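Local coordinates for VP4 CORE protein (Bluetongue virus, PDB 2JHP) that caps the viral messenger RNA as a multifunctional capping enzyme of the inner capsid, with pockets that bind guanine and S-adenosyl-L-homocysteine, at residues Phe22-Trp26 with Tyr44-Ala50; Pro157-Met161 with Thr321-Pro325; Glu315-Thr321 with Asp355-Val361; Phe520-Glu526 with Thr558-Tyr564. One frame throughout, in Å; residues are numbered along the deposited sequence.

Contact 1 (Phe22-Trp26 with Tyr44-Ala50)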
# COMPACT_ATOMS: atom_id res chain seq x y z
N PHE A 22 -21.41 23.46 -10.26
CA PHE A 22 -21.84 23.91 -8.93
C PHE A 22 -20.68 24.17 -7.97
O PHE A 22 -20.83 24.91 -6.99
CB PHE A 22 -22.84 22.94 -8.32
CG PHE A 22 -24.09 22.73 -9.15
CD1 PHE A 22 -24.53 21.45 -9.46
CD2 PHE A 22 -24.82 23.82 -9.62
CE1 PHE A 22 -25.68 21.25 -10.23
CE2 PHE A 22 -25.97 23.63 -10.39
CZ PHE A 22 -26.40 22.34 -10.69
N LEU A 23 -19.53 23.54 -8.24
CA LEU A 23 -18.29 23.89 -7.57
C LEU A 23 -17.87 25.29 -8.00
O LEU A 23 -18.20 25.74 -9.11
CB LEU A 23 -17.20 22.88 -7.92
CG LEU A 23 -17.47 21.41 -7.59
CD1 LEU A 23 -16.25 20.62 -7.95
CD2 LEU A 23 -17.82 21.21 -6.12
N PRO A 24 -17.12 25.99 -7.13
CA PRO A 24 -16.74 27.36 -7.45
C PRO A 24 -15.68 27.36 -8.54
O PRO A 24 -15.09 26.31 -8.81
CB PRO A 24 -16.16 27.90 -6.13
CG PRO A 24 -16.15 26.77 -5.16
CD PRO A 24 -16.54 25.52 -5.86
N ILE A 25 -15.47 28.51 -9.16
CA ILE A 25 -14.52 28.66 -10.26
C ILE A 25 -13.49 29.73 -9.91
O ILE A 25 -13.83 30.80 -9.40
CB ILE A 25 -15.23 29.04 -11.58
CG1 ILE A 25 -16.29 27.99 -11.93
CG2 ILE A 25 -14.24 29.17 -12.73
CD1 ILE A 25 -17.62 28.60 -12.32
N TRP A 26 -12.24 29.43 -10.20
CA TRP A 26 -11.15 30.37 -9.99
C TRP A 26 -10.53 30.70 -11.34
O TRP A 26 -9.92 29.84 -11.98
CB TRP A 26 -10.12 29.75 -9.03
CG TRP A 26 -8.90 30.58 -8.67
CD1 TRP A 26 -8.70 31.92 -8.90
CD2 TRP A 26 -7.75 30.12 -7.96
NE1 TRP A 26 -7.48 32.30 -8.39
CE2 TRP A 26 -6.88 31.22 -7.81
CE3 TRP A 26 -7.36 28.87 -7.43
CZ2 TRP A 26 -5.64 31.12 -7.16
CZ3 TRP A 26 -6.12 28.77 -6.79
CH2 TRP A 26 -5.28 29.89 -6.65
N TYR A 44 -11.37 29.16 -0.80
CA TYR A 44 -12.19 28.01 -1.20
C TYR A 44 -12.21 26.90 -0.15
O TYR A 44 -11.17 26.46 0.34
CB TYR A 44 -11.72 27.49 -2.56
CG TYR A 44 -11.71 28.56 -3.62
CD1 TYR A 44 -10.51 29.03 -4.16
CD2 TYR A 44 -12.91 29.12 -4.09
CE1 TYR A 44 -10.50 30.02 -5.13
CE2 TYR A 44 -12.91 30.11 -5.07
CZ TYR A 44 -11.70 30.56 -5.58
OH TYR A 44 -11.68 31.54 -6.55
N ALA A 45 -13.42 26.45 0.19
CA ALA A 45 -13.60 25.43 1.23
C ALA A 45 -14.01 24.05 0.69
O ALA A 45 -14.09 23.08 1.45
CB ALA A 45 -14.55 25.92 2.29
N THR A 46 -14.27 23.96 -0.61
CA THR A 46 -14.52 22.68 -1.29
C THR A 46 -13.52 22.57 -2.42
O THR A 46 -12.78 23.52 -2.67
CB THR A 46 -15.94 22.62 -1.93
OG1 THR A 46 -16.03 23.60 -2.98
CG2 THR A 46 -17.02 22.90 -0.92
N ASP A 47 -13.50 21.43 -3.12
CA ASP A 47 -12.79 21.36 -4.40
C ASP A 47 -13.30 22.46 -5.32
O ASP A 47 -14.47 22.86 -5.24
CB ASP A 47 -12.94 19.98 -5.07
CG ASP A 47 -12.20 18.88 -4.30
OD1 ASP A 47 -11.23 19.18 -3.57
OD2 ASP A 47 -12.60 17.70 -4.43
N VAL A 48 -12.39 22.98 -6.14
CA VAL A 48 -12.66 24.13 -7.00
C VAL A 48 -12.06 23.93 -8.37
O VAL A 48 -11.00 23.31 -8.51
CB VAL A 48 -12.06 25.45 -6.45
CG1 VAL A 48 -12.99 26.06 -5.47
CG2 VAL A 48 -10.68 25.22 -5.83
N TYR A 49 -12.74 24.47 -9.37
CA TYR A 49 -12.22 24.42 -10.72
C TYR A 49 -11.36 25.63 -10.98
O TYR A 49 -11.62 26.71 -10.45
CB TYR A 49 -13.35 24.38 -11.73
CG TYR A 49 -14.09 23.07 -11.78
CD1 TYR A 49 -13.47 21.91 -12.26
CD2 TYR A 49 -15.42 22.99 -11.38
CE1 TYR A 49 -14.15 20.70 -12.32
CE2 TYR A 49 -16.11 21.78 -11.43
CZ TYR A 49 -15.48 20.65 -11.90
OH TYR A 49 -16.17 19.47 -11.95
N ALA A 50 -10.34 25.45 -11.80
CA ALA A 50 -9.47 26.54 -12.21
C ALA A 50 -9.06 26.43 -13.68
O ALA A 50 -8.79 25.33 -14.17
CB ALA A 50 -8.23 26.59 -11.32
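Here two neighbouring parallel strands of a beta-alpha-beta unit come together: 25-27, outermost in a five-stranded parallel sheet, and 48-51 beside it, joined by helix 34-41. Trp26, Tyr49 and Leu23 lose the most surface. The main chain of Tyr49 bonds to the residues before and after Ile25, as parallel pairing requires: its N donates to Pro24 O at 3.0 Å, and its O accepts from Trp26 N at 2.8 Å. Side chains then part to the two faces. Tyr49 and Ile25 share one face, where Leu23 CD1 sits 3.7 Å from Tyr49 CE2; helix 99-112 packs on Tyr49 as well, and Glu103 takes its hydroxyl in a hydrogen bond. Trp26 and Ala50 share the other face, and the indole reaches onto Leu37, Glu40 and Asn41 of the connecting helix. Tyr44, at the approach to strand 48-51, lies obliquely beside the indole, with Trp26 CB 3.4 Å from Tyr44 OH. Pro24 fills the space between Tyr44 and the strand, its CG 3.3 Å from Val48 CG1. Past the last strong bond the strands stay close, with Ala50 CA making a CH...O contact of 3.3 Å to Trp26 O.

Contact 2 (Pro157-Met161 with Thr321-Pro325)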
# COMPACT_ATOMS: atom_id res chain seq x y z
N PRO A 157 -8.53 -17.16 4.26
CA PRO A 157 -9.36 -17.88 3.29
C PRO A 157 -10.06 -19.07 3.91
O PRO A 157 -9.73 -19.46 5.03
CB PRO A 157 -8.34 -18.41 2.27
CG PRO A 157 -7.05 -18.50 3.04
CD PRO A 157 -7.08 -17.34 3.99
N PRO A 158 -11.06 -19.64 3.19
CA PRO A 158 -11.64 -20.95 3.47
C PRO A 158 -10.57 -22.03 3.53
O PRO A 158 -9.81 -22.20 2.58
CB PRO A 158 -12.53 -21.20 2.26
CG PRO A 158 -12.87 -19.86 1.75
CD PRO A 158 -11.72 -18.97 2.06
N LEU A 159 -10.53 -22.77 4.63
CA LEU A 159 -9.56 -23.85 4.81
C LEU A 159 -10.24 -25.07 5.39
O LEU A 159 -11.42 -25.02 5.73
CB LEU A 159 -8.46 -23.42 5.78
CG LEU A 159 -7.88 -22.04 5.57
CD1 LEU A 159 -7.09 -21.56 6.83
CD2 LEU A 159 -6.98 -21.99 4.32
N TYR A 160 -9.46 -26.14 5.50
CA TYR A 160 -9.87 -27.35 6.20
C TYR A 160 -8.69 -27.99 6.93
O TYR A 160 -7.64 -28.26 6.33
CB TYR A 160 -10.47 -28.37 5.24
CG TYR A 160 -11.05 -29.58 5.95
CD1 TYR A 160 -12.40 -29.65 6.27
CD2 TYR A 160 -10.24 -30.66 6.29
CE1 TYR A 160 -12.93 -30.76 6.92
CE2 TYR A 160 -10.76 -31.77 6.93
CZ TYR A 160 -12.11 -31.81 7.25
OH TYR A 160 -12.64 -32.91 7.89
N MET A 161 -8.87 -28.21 8.24
CA MET A 161 -8.08 -29.17 9.02
C MET A 161 -8.95 -29.76 10.14
O MET A 161 -10.19 -29.86 9.99
CB MET A 161 -6.79 -28.56 9.61
CG MET A 161 -6.37 -27.18 9.11
SD MET A 161 -6.57 -25.90 10.36
CE MET A 161 -4.94 -25.88 11.13
N THR A 321 -1.41 -29.86 5.73
CA THR A 321 -1.47 -28.68 6.59
C THR A 321 -2.84 -28.02 6.37
O THR A 321 -3.60 -27.82 7.32
CB THR A 321 -0.30 -27.70 6.31
OG1 THR A 321 0.95 -28.28 6.72
CG2 THR A 321 -0.50 -26.37 7.04
N TYR A 322 -3.16 -27.69 5.12
CA TYR A 322 -4.48 -27.18 4.78
C TYR A 322 -5.04 -27.89 3.55
O TYR A 322 -4.28 -28.43 2.74
CB TYR A 322 -4.46 -25.67 4.48
CG TYR A 322 -3.93 -24.76 5.58
CD1 TYR A 322 -2.86 -23.92 5.33
CD2 TYR A 322 -4.53 -24.72 6.84
CE1 TYR A 322 -2.39 -23.06 6.32
CE2 TYR A 322 -4.06 -23.88 7.84
CZ TYR A 322 -2.99 -23.05 7.57
OH TYR A 322 -2.52 -22.21 8.55
N LEU A 323 -6.36 -27.89 3.44
CA LEU A 323 -7.03 -28.21 2.19
C LEU A 323 -7.89 -27.00 1.82
O LEU A 323 -8.66 -26.49 2.64
CB LEU A 323 -7.91 -29.46 2.31
CG LEU A 323 -7.26 -30.78 2.75
CD1 LEU A 323 -8.34 -31.82 3.10
CD2 LEU A 323 -6.31 -31.33 1.70
N PHE A 324 -7.74 -26.51 0.59
CA PHE A 324 -8.58 -25.39 0.19
C PHE A 324 -9.13 -25.45 -1.22
O PHE A 324 -8.64 -26.20 -2.06
CB PHE A 324 -7.91 -24.04 0.46
CG PHE A 324 -6.42 -24.03 0.30
CD1 PHE A 324 -5.83 -24.46 -0.88
CD2 PHE A 324 -5.62 -23.54 1.33
CE1 PHE A 324 -4.44 -24.42 -1.03
CE2 PHE A 324 -4.23 -23.50 1.20
CZ PHE A 324 -3.64 -23.93 0.02
N PRO A 325 -10.18 -24.64 -1.48
CA PRO A 325 -10.79 -24.58 -2.80
C PRO A 325 -9.86 -23.96 -3.82
O PRO A 325 -8.90 -23.28 -3.46
CB PRO A 325 -12.02 -23.69 -2.58
CG PRO A 325 -12.20 -23.61 -1.09
CD PRO A 325 -10.84 -23.74 -0.52
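A segment with no regular secondary structure, 157-161, runs along strand 322-324 much as another strand would. The two lie 145° apart in direction, and Leu323 N donates to Tyr160 O at 3.2 Å. Leu159 CA adds a CH...O contact of 3.5 Å to Leu323 O. Between the two aromatic rings of the strand sits Leu159: its CD1 lies over a face of Tyr322, 3.9 Å from CE2, while its CD2 meets the edge of Phe324, 3.6 Å from CD2. Strand 322-324 is an outermost strand of a seven-stranded mixed sheet in the order 3-2-1-4-5-7-6, that of the Rossmann-like class I methyltransferase fold, so the loop covers its outer side. On the inner side Thr321 and Tyr322 both face Phe339, a classic beta bulge. Met161 makes a Met-aromatic contact, with SD 5.3 Å from the Tyr322 ring centroid and at the ring edge; the hydroxyl of that tyrosine bonds to His353. At the other end, Pro158 CB approaches Pro325 CD at 4.1 Å, both prolines packing on Tyr373 and Leu382.

Contact 3 (Glu315-Thr321 with Asp355-Val361)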
# COMPACT_ATOMS: atom_id res chain seq x y z
N GLU A 315 -15.50 -40.85 4.93
CA GLU A 315 -14.37 -40.28 5.65
C GLU A 315 -13.11 -41.02 5.22
O GLU A 315 -13.18 -42.13 4.68
CB GLU A 315 -14.57 -40.37 7.16
CG GLU A 315 -14.47 -41.77 7.73
CD GLU A 315 -14.07 -41.79 9.20
OE1 GLU A 315 -13.85 -40.71 9.78
OE2 GLU A 315 -13.98 -42.91 9.76
N TYR A 316 -11.96 -40.39 5.45
CA TYR A 316 -10.67 -40.90 5.00
C TYR A 316 -9.53 -40.06 5.57
O TYR A 316 -9.77 -39.06 6.26
CB TYR A 316 -10.59 -40.92 3.46
CG TYR A 316 -10.70 -39.56 2.79
CD1 TYR A 316 -11.95 -38.98 2.53
CD2 TYR A 316 -9.56 -38.88 2.38
CE1 TYR A 316 -12.03 -37.72 1.89
CE2 TYR A 316 -9.64 -37.65 1.75
CZ TYR A 316 -10.88 -37.07 1.51
OH TYR A 316 -10.95 -35.84 0.88
N HIS A 317 -8.30 -40.45 5.26
CA HIS A 317 -7.14 -39.76 5.81
C HIS A 317 -6.13 -39.32 4.75
O HIS A 317 -6.08 -39.86 3.64
CB HIS A 317 -6.45 -40.63 6.87
CG HIS A 317 -7.31 -40.91 8.06
ND1 HIS A 317 -7.43 -40.02 9.11
CD2 HIS A 317 -8.08 -41.98 8.38
CE1 HIS A 317 -8.24 -40.54 10.02
NE2 HIS A 317 -8.65 -41.72 9.60
N CYS A 318 -5.33 -38.32 5.13
CA CYS A 318 -4.28 -37.79 4.27
C CYS A 318 -3.24 -37.02 5.10
O CYS A 318 -3.43 -36.78 6.29
CB CYS A 318 -4.89 -36.87 3.21
SG CYS A 318 -5.48 -35.32 3.85
N ILE A 319 -2.14 -36.64 4.45
CA ILE A 319 -1.08 -35.88 5.09
C ILE A 319 -1.18 -34.43 4.62
O ILE A 319 -0.98 -34.14 3.44
CB ILE A 319 0.30 -36.47 4.78
CG1 ILE A 319 0.37 -37.92 5.27
CG2 ILE A 319 1.38 -35.64 5.43
CD1 ILE A 319 1.40 -38.76 4.53
N SER A 320 -1.48 -33.53 5.54
CA SER A 320 -1.82 -32.17 5.17
C SER A 320 -1.49 -31.10 6.21
O SER A 320 -1.30 -31.39 7.39
CB SER A 320 -3.32 -32.09 4.83
OG SER A 320 -3.69 -30.77 4.44
N THR A 321 -1.41 -29.86 5.73
CA THR A 321 -1.47 -28.68 6.59
C THR A 321 -2.84 -28.02 6.37
O THR A 321 -3.60 -27.82 7.32
CB THR A 321 -0.30 -27.70 6.31
OG1 THR A 321 0.95 -28.28 6.72
CG2 THR A 321 -0.50 -26.37 7.04
N ASP A 355 2.86 -27.79 11.04
CA ASP A 355 3.58 -28.85 10.32
C ASP A 355 2.58 -29.81 9.68
O ASP A 355 1.54 -30.11 10.26
CB ASP A 355 4.46 -29.63 11.30
CG ASP A 355 5.91 -29.71 10.86
OD1 ASP A 355 6.19 -30.18 9.73
OD2 ASP A 355 6.79 -29.31 11.67
N ALA A 356 2.89 -30.30 8.48
CA ALA A 356 1.96 -31.20 7.80
C ALA A 356 1.88 -32.49 8.57
O ALA A 356 2.91 -33.08 8.92
CB ALA A 356 2.37 -31.45 6.36
N SER A 357 0.65 -32.90 8.88
CA SER A 357 0.40 -34.11 9.65
C SER A 357 -0.77 -34.93 9.09
O SER A 357 -1.43 -34.53 8.14
CB SER A 357 0.14 -33.75 11.11
OG SER A 357 -0.89 -32.78 11.21
N VAL A 358 -1.01 -36.08 9.70
CA VAL A 358 -2.10 -36.95 9.29
C VAL A 358 -3.43 -36.33 9.73
O VAL A 358 -3.59 -35.98 10.90
CB VAL A 358 -1.91 -38.40 9.78
CG1 VAL A 358 -1.64 -38.45 11.29
CG2 VAL A 358 -3.10 -39.27 9.40
N THR A 359 -4.35 -36.19 8.79
CA THR A 359 -5.60 -35.47 9.01
C THR A 359 -6.80 -36.33 8.61
O THR A 359 -6.78 -36.99 7.56
CB THR A 359 -5.63 -34.14 8.21
OG1 THR A 359 -4.41 -33.42 8.41
CG2 THR A 359 -6.80 -33.27 8.64
N LYS A 360 -7.83 -36.33 9.45
CA LYS A 360 -9.10 -36.95 9.11
C LYS A 360 -9.92 -35.92 8.36
O LYS A 360 -9.92 -34.74 8.71
CB LYS A 360 -9.85 -37.40 10.37
CG LYS A 360 -11.05 -38.30 10.10
CD LYS A 360 -11.83 -38.64 11.37
CE LYS A 360 -12.94 -37.62 11.66
NZ LYS A 360 -14.02 -38.21 12.52
N VAL A 361 -10.62 -36.37 7.32
CA VAL A 361 -11.47 -35.48 6.52
C VAL A 361 -12.84 -36.09 6.21
O VAL A 361 -12.94 -37.22 5.71
CB VAL A 361 -10.73 -34.96 5.24
CG1 VAL A 361 -9.70 -35.96 4.74
CG2 VAL A 361 -11.70 -34.57 4.14
O HOH W 1 -1.06 -30.40 10.01
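Val361 sets its CG1 over the face of the Tyr316 ring, 3.7 Å from the centroid, in a CH-pi contact, and the same CG1 lies 4.4 Å from Cys318 SG. These three side chains share one face of a two-stranded antiparallel sheet, strands 315-320 and 357-362; His307 of strand 302-308 packs on Tyr316 and Cys318. Ile319, on the other face, packs on helix 280-295, which Cys318 also touches. Strand 315-320 runs on into 322-324, an outermost strand of the Rossmann-like sheet. Further out comes the backbone ladder. Cys318 and Thr359 form a hydrogen-bonded pair, with Thr359 N to Cys318 O at 2.7 Å and Cys318 N to Thr359 O at 3.1 Å. Ser320 and Ser357 form another, with Ser320 N to Ser357 O at 2.8 Å. At Tyr316 the ladder loosens: Val361 N reaches Tyr316 O at 3.0 Å, but the return bond from Tyr316 N to Val361 O is weak at 3.3 Å. Water 1 donates to Ser320 O and Asp355 O and accepts from Ser357 OG. Toward the other, exposed end, Glu315 OE1 and Lys360 NZ make a long salt bridge of 3.7 Å. Main-chain bonds thus carry most of the polar pairing; the charged link is a loose one.

Contact 4 (Phe520-Glu526 with Thr558-Tyr564)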
# COMPACT_ATOMS: atom_id res chain seq x y z
N PHE A 520 -0.16 25.92 4.35
CA PHE A 520 -1.15 26.61 5.20
C PHE A 520 -2.28 27.26 4.41
O PHE A 520 -2.72 28.38 4.72
CB PHE A 520 -0.48 27.63 6.14
CG PHE A 520 0.60 27.04 7.00
CD1 PHE A 520 1.91 27.50 6.90
CD2 PHE A 520 0.31 26.03 7.92
CE1 PHE A 520 2.91 26.96 7.69
CE2 PHE A 520 1.30 25.48 8.71
CZ PHE A 520 2.61 25.95 8.59
N ILE A 521 -2.75 26.53 3.40
CA ILE A 521 -3.82 27.00 2.53
C ILE A 521 -5.12 27.11 3.33
O ILE A 521 -5.54 26.17 4.00
CB ILE A 521 -4.00 26.08 1.29
CG1 ILE A 521 -2.71 26.00 0.45
CG2 ILE A 521 -5.20 26.52 0.46
CD1 ILE A 521 -2.22 27.34 -0.11
N GLY A 522 -5.72 28.29 3.28
CA GLY A 522 -6.97 28.53 3.97
C GLY A 522 -6.83 29.09 5.37
O GLY A 522 -7.85 29.34 6.04
N LEU A 523 -5.59 29.30 5.81
CA LEU A 523 -5.31 29.76 7.16
C LEU A 523 -6.12 31.00 7.58
O LEU A 523 -6.59 31.08 8.72
CB LEU A 523 -3.81 30.01 7.36
CG LEU A 523 -3.32 30.26 8.79
CD1 LEU A 523 -3.47 29.03 9.67
CD2 LEU A 523 -1.88 30.73 8.77
N ARG A 524 -6.29 31.95 6.66
CA ARG A 524 -7.01 33.20 6.98
C ARG A 524 -8.48 32.95 7.30
O ARG A 524 -9.01 33.46 8.29
CB ARG A 524 -6.89 34.21 5.85
CG ARG A 524 -5.47 34.71 5.64
CD ARG A 524 -5.49 36.20 5.39
NE ARG A 524 -4.24 36.84 5.82
CZ ARG A 524 -3.94 38.11 5.60
NH1 ARG A 524 -4.78 38.90 4.93
NH2 ARG A 524 -2.78 38.61 6.03
N VAL A 525 -9.12 32.15 6.46
CA VAL A 525 -10.51 31.73 6.69
C VAL A 525 -10.64 30.97 8.00
O VAL A 525 -11.60 31.17 8.75
CB VAL A 525 -11.05 30.91 5.50
CG1 VAL A 525 -12.21 30.05 5.92
CG2 VAL A 525 -11.45 31.87 4.38
N GLU A 526 -9.65 30.14 8.28
CA GLU A 526 -9.65 29.33 9.49
C GLU A 526 -9.55 30.17 10.78
O GLU A 526 -10.06 29.77 11.83
CB GLU A 526 -8.53 28.29 9.41
CG GLU A 526 -8.87 27.10 8.53
CD GLU A 526 -9.86 26.14 9.18
OE1 GLU A 526 -10.14 26.28 10.39
OE2 GLU A 526 -10.36 25.24 8.47
N THR A 558 -3.23 27.33 13.49
CA THR A 558 -2.86 26.07 12.85
C THR A 558 -3.21 24.87 13.73
O THR A 558 -3.84 23.93 13.26
CB THR A 558 -1.35 25.99 12.47
OG1 THR A 558 -0.56 26.45 13.57
CG2 THR A 558 -1.04 26.85 11.25
N LEU A 559 -2.83 24.94 15.01
CA LEU A 559 -3.18 23.89 15.98
C LEU A 559 -4.69 23.78 16.29
O LEU A 559 -5.29 22.70 16.19
CB LEU A 559 -2.41 24.11 17.28
CG LEU A 559 -0.96 23.68 17.31
CD1 LEU A 559 -0.32 24.16 18.61
CD2 LEU A 559 -0.84 22.17 17.17
N MET A 560 -5.28 24.91 16.65
CA MET A 560 -6.65 24.96 17.13
C MET A 560 -7.65 24.65 16.02
O MET A 560 -8.74 24.17 16.30
CB MET A 560 -6.92 26.32 17.76
CG MET A 560 -8.13 26.39 18.68
SD MET A 560 -7.93 25.52 20.23
CE MET A 560 -6.73 26.55 21.05
N SER A 561 -7.28 24.90 14.77
CA SER A 561 -8.17 24.65 13.64
C SER A 561 -8.43 23.16 13.39
O SER A 561 -9.50 22.79 12.91
CB SER A 561 -7.64 25.30 12.37
OG SER A 561 -6.42 24.69 11.96
N GLY A 562 -7.44 22.32 13.69
CA GLY A 562 -7.50 20.89 13.41
C GLY A 562 -7.44 20.61 11.91
O GLY A 562 -7.70 19.48 11.47
N ALA A 563 -7.06 21.62 11.15
CA ALA A 563 -7.07 21.57 9.70
C ALA A 563 -5.71 21.23 9.08
O ALA A 563 -5.65 20.86 7.90
CB ALA A 563 -7.61 22.88 9.15
N TYR A 564 -4.63 21.35 9.85
CA TYR A 564 -3.26 21.13 9.32
C TYR A 564 -2.44 20.09 10.05
O TYR A 564 -2.61 19.87 11.25
CB TYR A 564 -2.47 22.45 9.23
CG TYR A 564 -3.27 23.56 8.58
CD1 TYR A 564 -3.93 24.51 9.36
CD2 TYR A 564 -3.42 23.61 7.19
CE1 TYR A 564 -4.69 25.50 8.77
CE2 TYR A 564 -4.19 24.63 6.60
CZ TYR A 564 -4.81 25.55 7.40
OH TYR A 564 -5.54 26.52 6.80
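Tyr564 offers a face of its ring to the edge of Phe520 in a T-shaped (edge-to-face) pair, with centroids 6.0 Å apart and planes at 78°. The same ring touches Leu523, whose CD1 lies 3.8 Å from Tyr564 CE1, and this tyrosine gives up more surface to the contact than any other residue. Its hydroxyl reaches into the main chain across from it, and Tyr564 OH donates to Ile521 O at 2.8 Å. That carbonyl belongs to a type II beta turn, Phe520 to Leu523, closed by Leu523 N to Phe520 O at 3.2 Å. Thr558 CG2 touches two side chains, 3.7 Å from Phe520 CD2 and 3.6 Å from Leu523 CD1. Glu526 points its CA-to-CB bond toward the other segment and packs its OE1 3.3 Å from Ser561 CB. Beyond the two segments, Ile521 and Leu523 pack on Trp38 of helix 34-41. Each segment also carries a glycine at a helix end. Gly522, with a phi of 92°, is third in the turn and N-cap of helix 523-533, while Gly562, also with positive phi, follows helix 551-561. Ser561 OG accepts from Ala563 N at 3.2 Å, an ST turn: helix start meets helix end, a glycine at each.

How the contacts relate
The four contacts fall into two pairs on opposite sides of the chain's centre. Contacts 2 and 3 share Thr321, where strand 315-320 passes into 322-324, and touch where Tyr160 OH comes within 3.1 Å of Val361 CA. Contact 2 is buried and mostly apolar, with a single clear hydrogen bond; contact 3, more exposed, relies on a main-chain ladder, with a water toward one end and a long salt bridge toward the other. Contacts 1 and 4, both partly buried, lie between these extremes. They do not touch, yet helix 34-41 serves both: Trp26 and Ile521 each meet its Asn41. Contact 1 pairs parallel strands; contact 4 packs side chains between helix ends, with one hydrogen bond across.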